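Local coordinates for 6-phospho-beta-glucosidase BglT (Thermotoga maritima, PDB 1UP7), which hydrolyses cellobiose 6'-phosphate to glucose 6-phosphate and glucose, as a family 4 glycosidase that depends on NAD and manganese, at residues R1-S12 against R30-D38; L18-V29 against A300-T309. All blocks are in the same frame, centred on the assembly; numbering follows the deposited sequence.

Interaction 1 (R1-S12 against R30-D38). With NAD (nicotinamide-adenine-dinucleotide), chain I.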
loop_
_atom_site.group_PDB
_atom_site.type_symbol
_atom_site.label_atom_id
_atom_site.label_comp_id
_atom_site.label_asym_id
_atom_site.label_seq_id
_atom_site.Cartn_x
_atom_site.Cartn_y
_atom_site.Cartn_z
ATOM N N ARG A 1 -27.951 27.910 -13.548
ATOM C CA ARG A 1 -28.090 28.497 -12.180
ATOM C C ARG A 1 -29.443 28.162 -11.532
ATOM O O ARG A 1 -29.549 28.100 -10.290
ATOM C CB ARG A 1 -27.895 30.015 -12.219
ATOM C CG ARG A 1 -27.189 30.556 -10.978
ATOM C CD ARG A 1 -28.043 31.479 -10.116
ATOM N NE ARG A 1 -27.533 31.547 -8.738
ATOM C CZ ARG A 1 -27.743 32.560 -7.901
ATOM N NH1 ARG A 1 -28.467 33.608 -8.292
ATOM N NH2 ARG A 1 -27.238 32.524 -6.667
ATOM N N HIS A 2 -30.470 27.987 -12.365
ATOM C CA HIS A 2 -31.721 27.372 -11.915
ATOM C C HIS A 2 -31.383 25.953 -11.416
ATOM O O HIS A 2 -30.749 25.161 -12.152
ATOM C CB HIS A 2 -32.764 27.337 -13.050
ATOM C CG HIS A 2 -33.752 26.205 -12.950
ATOM N ND1 HIS A 2 -35.061 26.391 -12.539
ATOM C CD2 HIS A 2 -33.636 24.884 -13.247
ATOM C CE1 HIS A 2 -35.700 25.233 -12.567
ATOM N NE2 HIS A 2 -34.858 24.300 -12.989
ATOM N N MET A 3 -31.825 25.639 -10.197
ATOM C CA MET A 3 -31.380 24.461 -9.437
ATOM C C MET A 3 -32.564 23.630 -8.929
ATOM O O MET A 3 -33.513 24.152 -8.326
ATOM C CB MET A 3 -30.524 24.907 -8.251
ATOM C CG MET A 3 -29.616 23.832 -7.719
ATOM S SD MET A 3 -30.378 22.888 -6.370
ATOM C CE MET A 3 -29.743 23.715 -4.889
ATOM N N ARG A 4 -32.501 22.332 -9.170
ATOM C CA ARG A 4 -33.597 21.452 -8.801
ATOM C C ARG A 4 -33.122 20.293 -7.927
ATOM O O ARG A 4 -32.115 19.667 -8.224
ATOM C CB ARG A 4 -34.293 20.920 -10.059
ATOM C CG ARG A 4 -35.353 19.883 -9.714
ATOM C CD ARG A 4 -35.679 18.931 -10.808
ATOM N NE ARG A 4 -36.749 19.449 -11.656
ATOM C CZ ARG A 4 -37.436 18.702 -12.538
ATOM N NH1 ARG A 4 -37.152 17.383 -12.689
ATOM N NH2 ARG A 4 -38.391 19.283 -13.273
ATOM N N ILE A 5 -33.861 20.021 -6.858
ATOM C CA ILE A 5 -33.593 18.864 -5.989
ATOM C C ILE A 5 -34.690 17.805 -6.153
ATOM O O ILE A 5 -35.869 18.110 -5.988
ATOM C CB ILE A 5 -33.514 19.289 -4.498
ATOM C CG1 ILE A 5 -32.480 20.403 -4.244
ATOM C CG2 ILE A 5 -33.279 18.077 -3.579
ATOM C CD1 ILE A 5 -32.585 20.948 -2.805
ATOM N N ALA A 6 -34.306 16.570 -6.472
ATOM C CA ALA A 6 -35.265 15.463 -6.478
ATOM C C ALA A 6 -35.235 14.695 -5.155
ATOM O O ALA A 6 -34.168 14.480 -4.562
ATOM C CB ALA A 6 -35.027 14.498 -7.666
ATOM N N VAL A 7 -36.421 14.311 -4.692
ATOM C CA VAL A 7 -36.574 13.547 -3.469
ATOM C C VAL A 7 -37.289 12.226 -3.790
ATOM O O VAL A 7 -38.470 12.227 -4.193
ATOM C CB VAL A 7 -37.363 14.324 -2.370
ATOM C CG1 VAL A 7 -37.543 13.446 -1.113
ATOM C CG2 VAL A 7 -36.715 15.626 -2.024
ATOM N N ILE A 8 -36.573 11.114 -3.618
ATOM C CA ILE A 8 -37.078 9.792 -3.997
ATOM C C ILE A 8 -37.530 9.073 -2.711
ATOM O O ILE A 8 -36.723 8.758 -1.829
ATOM C CB ILE A 8 -36.000 8.989 -4.787
ATOM C CG1 ILE A 8 -35.302 9.875 -5.827
ATOM C CG2 ILE A 8 -36.586 7.763 -5.448
ATOM C CD1 ILE A 8 -36.197 10.534 -6.858
ATOM N N GLY A 9 -38.840 8.857 -2.620
ATOM C CA GLY A 9 -39.497 8.421 -1.405
ATOM C C GLY A 9 -40.199 9.590 -0.712
ATOM O O GLY A 9 -40.149 9.723 0.518
ATOM N N GLY A 10 -40.861 10.437 -1.501
ATOM C CA GLY A 10 -41.516 11.619 -0.988
ATOM C C GLY A 10 -42.564 11.352 0.082
ATOM O O GLY A 10 -42.845 12.211 0.926
ATOM N N GLY A 11 -43.146 10.161 0.066
ATOM C CA GLY A 11 -44.118 9.800 1.077
ATOM C C GLY A 11 -43.551 9.482 2.449
ATOM O O GLY A 11 -44.331 9.194 3.349
ATOM N N SER A 12 -42.222 9.515 2.632
ATOM C CA SER A 12 -41.644 9.313 3.959
ATOM C C SER A 12 -42.224 10.293 4.977
ATOM O O SER A 12 -42.476 11.462 4.687
ATOM C CB SER A 12 -40.111 9.439 3.984
ATOM O OG SER A 12 -39.675 9.644 5.318
ATOM N N ARG A 30 -29.674 29.197 -3.808
ATOM C CA ARG A 30 -30.868 29.277 -4.608
ATOM C C ARG A 30 -31.434 27.861 -4.860
ATOM O O ARG A 30 -30.722 26.954 -5.296
ATOM C CB ARG A 30 -30.552 30.071 -5.876
ATOM C CG ARG A 30 -31.157 29.560 -7.153
ATOM C CD ARG A 30 -31.104 30.579 -8.281
ATOM N NE ARG A 30 -32.214 30.421 -9.214
ATOM C CZ ARG A 30 -32.757 31.425 -9.900
ATOM N NH1 ARG A 30 -32.299 32.669 -9.754
ATOM N NH2 ARG A 30 -33.769 31.186 -10.730
ATOM N N ILE A 31 -32.699 27.667 -4.505
ATOM C CA ILE A 31 -33.405 26.436 -4.814
ATOM C C ILE A 31 -34.650 26.818 -5.612
ATOM O O ILE A 31 -35.508 27.542 -5.116
ATOM C CB ILE A 31 -33.788 25.661 -3.514
ATOM C CG1 ILE A 31 -32.550 25.183 -2.752
ATOM C CG2 ILE A 31 -34.670 24.429 -3.830
ATOM C CD1 ILE A 31 -32.876 24.685 -1.343
ATOM N N ASP A 32 -34.762 26.340 -6.846
ATOM C CA ASP A 32 -35.917 26.737 -7.658
ATOM C C ASP A 32 -37.083 25.788 -7.503
ATOM O O ASP A 32 -38.232 26.214 -7.455
ATOM C CB ASP A 32 -35.541 26.909 -9.121
ATOM C CG ASP A 32 -34.496 27.965 -9.307
ATOM O OD1 ASP A 32 -34.864 29.157 -9.368
ATOM O OD2 ASP A 32 -33.275 27.700 -9.366
ATOM N N GLU A 33 -36.781 24.493 -7.420
ATOM C CA GLU A 33 -37.827 23.503 -7.223
ATOM C C GLU A 33 -37.359 22.241 -6.504
ATOM O O GLU A 33 -36.201 21.832 -6.592
ATOM C CB GLU A 33 -38.542 23.177 -8.534
ATOM C CG GLU A 33 -37.610 22.841 -9.691
ATOM C CD GLU A 33 -38.344 22.673 -11.021
ATOM O OE1 GLU A 33 -39.118 23.582 -11.376
ATOM O OE2 GLU A 33 -38.151 21.634 -11.708
ATOM N N VAL A 34 -38.282 21.672 -5.744
ATOM C CA VAL A 34 -38.117 20.353 -5.168
ATOM C C VAL A 34 -39.190 19.449 -5.768
ATOM O O VAL A 34 -40.385 19.743 -5.687
ATOM C CB VAL A 34 -38.146 20.386 -3.628
ATOM C CG1 VAL A 34 -37.930 19.002 -3.068
ATOM C CG2 VAL A 34 -37.035 21.343 -3.120
ATOM N N ILE A 35 -38.744 18.385 -6.422
ATOM C CA ILE A 35 -39.672 17.450 -7.037
ATOM C C ILE A 35 -39.646 16.094 -6.327
ATOM O O ILE A 35 -38.575 15.560 -6.000
ATOM C CB ILE A 35 -39.402 17.329 -8.537
ATOM C CG1 ILE A 35 -40.502 16.499 -9.206
ATOM C CG2 ILE A 35 -38.057 16.691 -8.764
ATOM C CD1 ILE A 35 -40.658 16.796 -10.714
ATOM N N PHE A 36 -40.838 15.553 -6.115
ATOM C CA PHE A 36 -41.039 14.368 -5.301
ATOM C C PHE A 36 -41.509 13.201 -6.151
ATOM O O PHE A 36 -42.366 13.378 -7.013
ATOM C CB PHE A 36 -42.071 14.651 -4.179
ATOM C CG PHE A 36 -41.609 15.650 -3.173
ATOM C CD1 PHE A 36 -40.838 15.246 -2.074
ATOM C CD2 PHE A 36 -41.898 17.001 -3.330
ATOM C CE1 PHE A 36 -40.386 16.172 -1.118
ATOM C CE2 PHE A 36 -41.444 17.955 -2.394
ATOM C CZ PHE A 36 -40.692 17.528 -1.265
ATOM N N TYR A 37 -40.925 12.026 -5.909
ATOM C CA TYR A 37 -41.375 10.791 -6.503
ATOM C C TYR A 37 -41.532 9.739 -5.401
ATOM O O TYR A 37 -40.705 9.673 -4.477
ATOM C CB TYR A 37 -40.403 10.295 -7.594
ATOM C CG TYR A 37 -40.772 8.900 -8.022
ATOM C CD1 TYR A 37 -41.960 8.672 -8.708
ATOM C CD2 TYR A 37 -40.007 7.803 -7.643
ATOM C CE1 TYR A 37 -42.367 7.407 -9.067
ATOM C CE2 TYR A 37 -40.398 6.503 -8.004
ATOM C CZ TYR A 37 -41.588 6.321 -8.724
ATOM O OH TYR A 37 -42.025 5.060 -9.087
ATOM N N ASP A 38 -42.580 8.927 -5.515
ATOM C CA ASP A 38 -42.847 7.786 -4.626
ATOM C C ASP A 38 -43.664 6.743 -5.424
ATOM O O ASP A 38 -44.462 7.111 -6.273
ATOM C CB ASP A 38 -43.678 8.243 -3.402
ATOM C CG ASP A 38 -43.441 7.394 -2.150
ATOM O OD1 ASP A 38 -43.925 6.228 -2.069
ATOM O OD2 ASP A 38 -42.768 7.833 -1.179
HETATM P PA NAD I . -40.712 4.590 4.792
HETATM O O1A NAD I . -41.260 3.228 4.948
HETATM O O2A NAD I . -41.665 5.740 5.183
HETATM O O5B NAD I . -40.314 4.688 3.224
HETATM C C5B NAD I . -40.198 5.946 2.612
HETATM C C4B NAD I . -40.980 5.970 1.305
HETATM O O4B NAD I . -40.319 5.189 0.312
HETATM C C3B NAD I . -42.404 5.434 1.392
HETATM O O3B NAD I . -43.290 6.499 1.077
HETATM C C2B NAD I . -42.470 4.328 0.337
HETATM O O2B NAD I . -43.695 4.328 -0.367
HETATM C C1B NAD I . -41.342 4.750 -0.587
HETATM N N9A NAD I . -40.796 3.691 -1.431
HETATM C C8A NAD I . -40.636 2.342 -1.172
HETATM N N7A NAD I . -40.045 1.807 -2.263
HETATM C C5A NAD I . -39.780 2.766 -3.169
HETATM C C6A NAD I . -39.212 2.764 -4.437
HETATM N N6A NAD I . -38.768 1.647 -5.003
HETATM N N1A NAD I . -39.112 3.962 -5.135
HETATM C C2A NAD I . -39.588 5.139 -4.583
HETATM N N3A NAD I . -40.175 5.121 -3.341
HETATM C C4A NAD I . -40.266 3.958 -2.658
HETATM O O3 NAD I . -39.375 4.626 5.686
HETATM P PN NAD I . -38.601 5.895 6.283
HETATM O O1N NAD I . -38.634 5.658 7.749
HETATM O O2N NAD I . -39.042 7.161 5.741
HETATM O O5D NAD I . -37.108 5.733 5.731
HETATM C C5D NAD I . -36.774 5.456 4.384
HETATM C C4D NAD I . -35.327 4.938 4.351
HETATM O O4D NAD I . -34.386 5.889 4.848
HETATM C C3D NAD I . -35.144 3.698 5.214
HETATM O O3D NAD I . -34.307 2.853 4.484
HETATM C C2D NAD I . -34.448 4.199 6.476
HETATM O O2D NAD I . -33.622 3.247 7.125
HETATM C C1D NAD I . -33.698 5.429 6.016
HETATM N N1N NAD I . -33.880 6.521 6.975
HETATM C C2N NAD I . -34.329 7.704 6.432
HETATM C C3N NAD I . -34.544 8.814 7.211
HETATM C C7N NAD I . -35.056 10.073 6.550
HETATM O O7N NAD I . -34.527 11.354 6.834
HETATM N N7N NAD I . -36.045 9.951 5.651
HETATM C C4N NAD I . -34.289 8.699 8.580
HETATM C C5N NAD I . -33.822 7.500 9.155
HETATM C C6N NAD I . -33.618 6.398 8.324
#
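Strands 4-8 and 33-37 run parallel, their short axes 4.7 Å apart at 21°, paired from R4 opposite E33 to I8 opposite Y37 by backbone bonds such as V7 N to I35 O (2.8 Å). On the face carrying R4, A6 and I8, R4 grips E33 side-on: NE (2.6 Å) and NH2 (2.8 Å) both meet the single oxygen OE2, with guanidinium and carboxylate nearly coplanar. The bend at chi3 of R4 (-89°) turns NE across towards strand 33-37 and E33, and I35 CD1 lies over one face of the guanidinium. On the other face V7 CB touches the F36 ring obliquely at CD1 (3.6 Å), while V7 CG2 meets V34 CG1. Before the strands, D32 OD2 takes M3 N at 2.7 Å and, on its syn lone pair, R30 NE. Beyond them, D38 OD2 receives G11 N at 2.7 Å from above the carboxylate plane, and the adenosine ribose of NAD donates from O2B to D38 OD1 (2.6 Å) and from O3B to D38 OD2. A glycine-rich turn after the first strand and an acidic residue after the second, holding the adenosine ribose hydroxyls, mark the dinucleotide-binding beta-alpha-beta unit of a Rossmann fold.

Interaction 2 (L18-V29 against A300-T309)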
loop_
_atom_site.group_PDB
_atom_site.type_symbol
_atom_site.label_atom_id
_atom_site.label_comp_id
_atom_site.label_asym_id
_atom_site.label_seq_id
_atom_site.Cartn_x
_atom_site.Cartn_y
_atom_site.Cartn_z
ATOM N N LEU A 18 -37.136 17.198 6.221
ATOM C CA LEU A 18 -36.232 17.493 5.112
ATOM C C LEU A 18 -36.524 18.848 4.476
ATOM O O LEU A 18 -35.618 19.648 4.241
ATOM C CB LEU A 18 -36.289 16.416 4.053
ATOM C CG LEU A 18 -35.433 16.672 2.819
ATOM C CD1 LEU A 18 -33.958 16.446 3.125
ATOM C CD2 LEU A 18 -35.948 15.723 1.733
ATOM N N VAL A 19 -37.800 19.100 4.234
ATOM C CA VAL A 19 -38.250 20.333 3.622
ATOM C C VAL A 19 -37.910 21.569 4.488
ATOM O O VAL A 19 -37.458 22.610 3.975
ATOM C CB VAL A 19 -39.753 20.209 3.301
ATOM C CG1 VAL A 19 -40.358 21.532 3.024
ATOM C CG2 VAL A 19 -39.917 19.272 2.107
ATOM N N LYS A 20 -38.121 21.435 5.794
ATOM C CA LYS A 20 -37.734 22.451 6.763
ATOM C C LYS A 20 -36.242 22.770 6.632
ATOM O O LYS A 20 -35.859 23.923 6.553
ATOM C CB LYS A 20 -38.071 21.970 8.187
ATOM C CG LYS A 20 -37.357 22.698 9.342
ATOM C CD LYS A 20 -38.357 23.234 10.340
ATOM C CE LYS A 20 -37.696 23.668 11.676
ATOM N NZ LYS A 20 -37.327 22.464 12.530
ATOM N N GLY A 21 -35.418 21.731 6.606
ATOM C CA GLY A 21 -34.003 21.869 6.315
ATOM C C GLY A 21 -33.697 22.598 5.013
ATOM O O GLY A 21 -32.882 23.511 4.993
ATOM N N LEU A 22 -34.352 22.207 3.926
ATOM C CA LEU A 22 -34.145 22.848 2.635
ATOM C C LEU A 22 -34.593 24.312 2.648
ATOM O O LEU A 22 -33.947 25.161 2.040
ATOM C CB LEU A 22 -34.809 22.059 1.502
ATOM C CG LEU A 22 -34.253 20.649 1.268
ATOM C CD1 LEU A 22 -35.097 19.852 0.232
ATOM C CD2 LEU A 22 -32.797 20.723 0.846
ATOM N N LEU A 23 -35.675 24.605 3.367
ATOM C CA LEU A 23 -36.130 25.978 3.523
ATOM C C LEU A 23 -35.071 26.816 4.217
ATOM O O LEU A 23 -34.835 27.951 3.829
ATOM C CB LEU A 23 -37.446 26.047 4.315
ATOM C CG LEU A 23 -38.755 25.695 3.574
ATOM C CD1 LEU A 23 -39.897 25.414 4.580
ATOM C CD2 LEU A 23 -39.178 26.718 2.494
ATOM N N ASP A 24 -34.441 26.245 5.242
ATOM C CA ASP A 24 -33.438 26.942 6.044
ATOM C C ASP A 24 -32.195 27.323 5.236
ATOM O O ASP A 24 -31.638 28.383 5.445
ATOM C CB ASP A 24 -33.013 26.093 7.256
ATOM C CG ASP A 24 -34.039 26.099 8.399
ATOM O OD1 ASP A 24 -35.010 26.912 8.414
ATOM O OD2 ASP A 24 -33.955 25.290 9.358
ATOM N N ILE A 25 -31.753 26.458 4.329
ATOM C CA ILE A 25 -30.588 26.776 3.501
ATOM C C ILE A 25 -30.970 27.625 2.276
ATOM O O ILE A 25 -30.094 28.204 1.610
ATOM C CB ILE A 25 -29.773 25.495 3.107
ATOM C CG1 ILE A 25 -30.567 24.575 2.156
ATOM C CG2 ILE A 25 -29.289 24.729 4.382
ATOM C CD1 ILE A 25 -29.704 23.808 1.182
ATOM N N SER A 26 -32.277 27.744 2.018
ATOM C CA SER A 26 -32.776 28.446 0.828
ATOM C C SER A 26 -32.505 29.946 0.858
ATOM O O SER A 26 -32.674 30.629 -0.146
ATOM C CB SER A 26 -34.265 28.139 0.578
ATOM O OG SER A 26 -35.103 29.105 1.184
ATOM N N GLU A 27 -32.062 30.443 2.004
ATOM C CA GLU A 27 -31.603 31.829 2.140
ATOM C C GLU A 27 -30.121 31.990 1.779
ATOM O O GLU A 27 -29.678 33.097 1.475
ATOM C CB GLU A 27 -31.800 32.317 3.579
ATOM C CG GLU A 27 -33.213 32.758 3.956
ATOM C CD GLU A 27 -33.603 32.267 5.354
ATOM O OE1 GLU A 27 -33.704 31.010 5.544
ATOM O OE2 GLU A 27 -33.795 33.137 6.261
ATOM N N ASP A 28 -29.357 30.898 1.856
ATOM C CA ASP A 28 -27.928 30.920 1.518
ATOM C C ASP A 28 -27.703 30.490 0.066
ATOM O O ASP A 28 -26.786 30.981 -0.584
ATOM C CB ASP A 28 -27.111 29.991 2.450
ATOM C CG ASP A 28 -27.354 30.257 3.952
ATOM O OD1 ASP A 28 -27.394 31.448 4.366
ATOM O OD2 ASP A 28 -27.502 29.325 4.797
ATOM N N VAL A 29 -28.512 29.541 -0.417
ATOM C CA VAL A 29 -28.373 29.041 -1.777
ATOM C C VAL A 29 -29.724 29.046 -2.497
ATOM O O VAL A 29 -30.785 28.920 -1.882
ATOM C CB VAL A 29 -27.702 27.622 -1.843
ATOM C CG1 VAL A 29 -26.288 27.657 -1.259
ATOM C CG2 VAL A 29 -28.539 26.542 -1.138
ATOM N N ALA A 300 -28.547 16.462 5.539
ATOM C CA ALA A 300 -28.667 16.490 4.099
ATOM C C ALA A 300 -28.671 17.908 3.517
ATOM O O ALA A 300 -28.018 18.163 2.498
ATOM C CB ALA A 300 -29.891 15.716 3.647
ATOM N N ALA A 301 -29.410 18.805 4.165
ATOM C CA ALA A 301 -29.537 20.180 3.709
ATOM C C ALA A 301 -28.207 20.922 3.839
ATOM O O ALA A 301 -27.808 21.655 2.921
ATOM C CB ALA A 301 -30.644 20.909 4.492
ATOM N N HIS A 302 -27.549 20.737 4.982
ATOM C CA HIS A 302 -26.247 21.323 5.243
ATOM C C HIS A 302 -25.208 20.808 4.233
ATOM O O HIS A 302 -24.423 21.600 3.696
ATOM C CB HIS A 302 -25.833 21.051 6.701
ATOM C CG HIS A 302 -26.399 22.040 7.677
ATOM N ND1 HIS A 302 -25.711 22.461 8.802
ATOM C CD2 HIS A 302 -27.578 22.715 7.684
ATOM C CE1 HIS A 302 -26.446 23.340 9.463
ATOM N NE2 HIS A 302 -27.582 23.510 8.805
ATOM N N LEU A 303 -25.246 19.502 3.949
ATOM C CA LEU A 303 -24.399 18.890 2.921
ATOM C C LEU A 303 -24.611 19.538 1.548
ATOM O O LEU A 303 -23.652 19.947 0.887
ATOM C CB LEU A 303 -24.602 17.371 2.839
ATOM C CG LEU A 303 -23.734 16.716 1.750
ATOM C CD1 LEU A 303 -22.210 16.942 2.008
ATOM C CD2 LEU A 303 -24.051 15.213 1.515
ATOM N N ILE A 304 -25.876 19.667 1.148
ATOM C CA ILE A 304 -26.230 20.260 -0.139
ATOM C C ILE A 304 -25.805 21.747 -0.213
ATOM O O ILE A 304 -25.260 22.203 -1.203
ATOM C CB ILE A 304 -27.757 20.049 -0.447
ATOM C CG1 ILE A 304 -28.018 18.623 -0.903
ATOM C CG2 ILE A 304 -28.264 21.013 -1.540
ATOM C CD1 ILE A 304 -29.518 18.227 -0.947
ATOM N N ARG A 305 -26.058 22.482 0.856
ATOM C CA ARG A 305 -25.635 23.861 0.995
ATOM C C ARG A 305 -24.124 24.016 0.745
ATOM O O ARG A 305 -23.710 24.862 -0.041
ATOM C CB ARG A 305 -26.018 24.346 2.396
ATOM C CG ARG A 305 -25.815 25.818 2.699
ATOM C CD ARG A 305 -24.805 26.061 3.825
ATOM N NE ARG A 305 -25.377 25.993 5.156
ATOM C CZ ARG A 305 -24.916 25.242 6.165
ATOM N NH1 ARG A 305 -23.864 24.433 6.040
ATOM N NH2 ARG A 305 -25.537 25.303 7.327
ATOM N N ASP A 306 -23.303 23.185 1.384
ATOM C CA ASP A 306 -21.841 23.344 1.310
ATOM C C ASP A 306 -21.280 22.711 0.031
ATOM O O ASP A 306 -20.185 23.030 -0.404
ATOM C CB ASP A 306 -21.147 22.828 2.581
ATOM C CG ASP A 306 -21.662 23.504 3.828
ATOM O OD1 ASP A 306 -22.135 24.655 3.704
ATOM O OD2 ASP A 306 -21.671 22.984 4.974
ATOM N N LEU A 307 -22.059 21.842 -0.584
ATOM C CA LEU A 307 -21.753 21.351 -1.932
ATOM C C LEU A 307 -22.033 22.439 -2.964
ATOM O O LEU A 307 -21.405 22.466 -4.020
ATOM C CB LEU A 307 -22.608 20.132 -2.241
ATOM C CG LEU A 307 -22.071 18.715 -2.501
ATOM C CD1 LEU A 307 -20.580 18.531 -2.391
ATOM C CD2 LEU A 307 -22.772 17.762 -1.636
ATOM N N GLU A 308 -22.951 23.350 -2.647
ATOM C CA GLU A 308 -23.290 24.463 -3.549
ATOM C C GLU A 308 -22.398 25.694 -3.453
ATOM O O GLU A 308 -22.240 26.371 -4.437
ATOM C CB GLU A 308 -24.751 24.897 -3.357
ATOM C CG GLU A 308 -25.728 23.995 -4.063
ATOM C CD GLU A 308 -25.564 24.095 -5.561
ATOM O OE1 GLU A 308 -25.916 25.169 -6.102
ATOM O OE2 GLU A 308 -25.057 23.124 -6.188
ATOM N N THR A 309 -21.843 25.998 -2.284
ATOM C CA THR A 309 -20.950 27.156 -2.157
ATOM C C THR A 309 -19.488 26.749 -2.339
ATOM O O THR A 309 -19.153 25.563 -2.456
ATOM C CB THR A 309 -21.067 27.810 -0.772
ATOM O OG1 THR A 309 -20.635 26.850 0.211
ATOM C CG2 THR A 309 -22.516 28.161 -0.437
#
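I25 enters a hole formed by A301, H302, I304 and R305, a knob-into-hole fit between two helices whose short axes approach to 8.8 Å at 32°. Its CB rests on the CB and CG of R305, both at 4.0 Å. CG2 lies against A301 O and, 3.8 Å away, R305 CB, and meets the H302 ring obliquely. CG1, placed between the backbone N and the carbonyl carbon (chi1 67°), carries CD1 to A301 O (3.4 Å), beside I304 CG2. G21, with no side chain, lets A301 CB come within 3.5 Å of G21 O. This is the seam between the Rossmann-type NAD-binding part, to which helix 15-25 belongs, and the C-terminal family 4 domain, which supplies helix 296-308. Towards the helix ends V29 CG1 packs on E308 CB (3.8 Å) and T309 CG2, while the carboxylate of E308 pairs with K75. The guanidinium of R305 bonds through NH1 to D306 OD1 at 2.9 Å, and its NE makes a long salt bridge to D28 OD2 (4.0 Å). With an alanine here the CB under I25 remains, but D306 would probably keep H315 yet lose NH1, D28 its distant cation, and I25 CB its contact with CG.

The two interactions share one beta-alpha-beta unit: helix 15-25 of interaction 2 is the crossover between the strands of interaction 1. Its inner side lies against them, L22 CD2 meeting I5 CD1 at 3.7 Å and L18 CD2 meeting V7 CG2 at 3.8 Å, so L18 and L22 serve both. Both contacts are mainly buried; interaction 1 keeps the charged E33 and D38 inside while R1, H2 and R30 are exposed, as is D28 of interaction 2. Interaction 1 buries 1040 Å² and is stitched by backbone hydrogen bonds, with side chains just beyond them holding the cofactor; interaction 2 buries 450 Å², has no hydrogen bond across it, and joins two domains by aliphatic packing and a long ion pair.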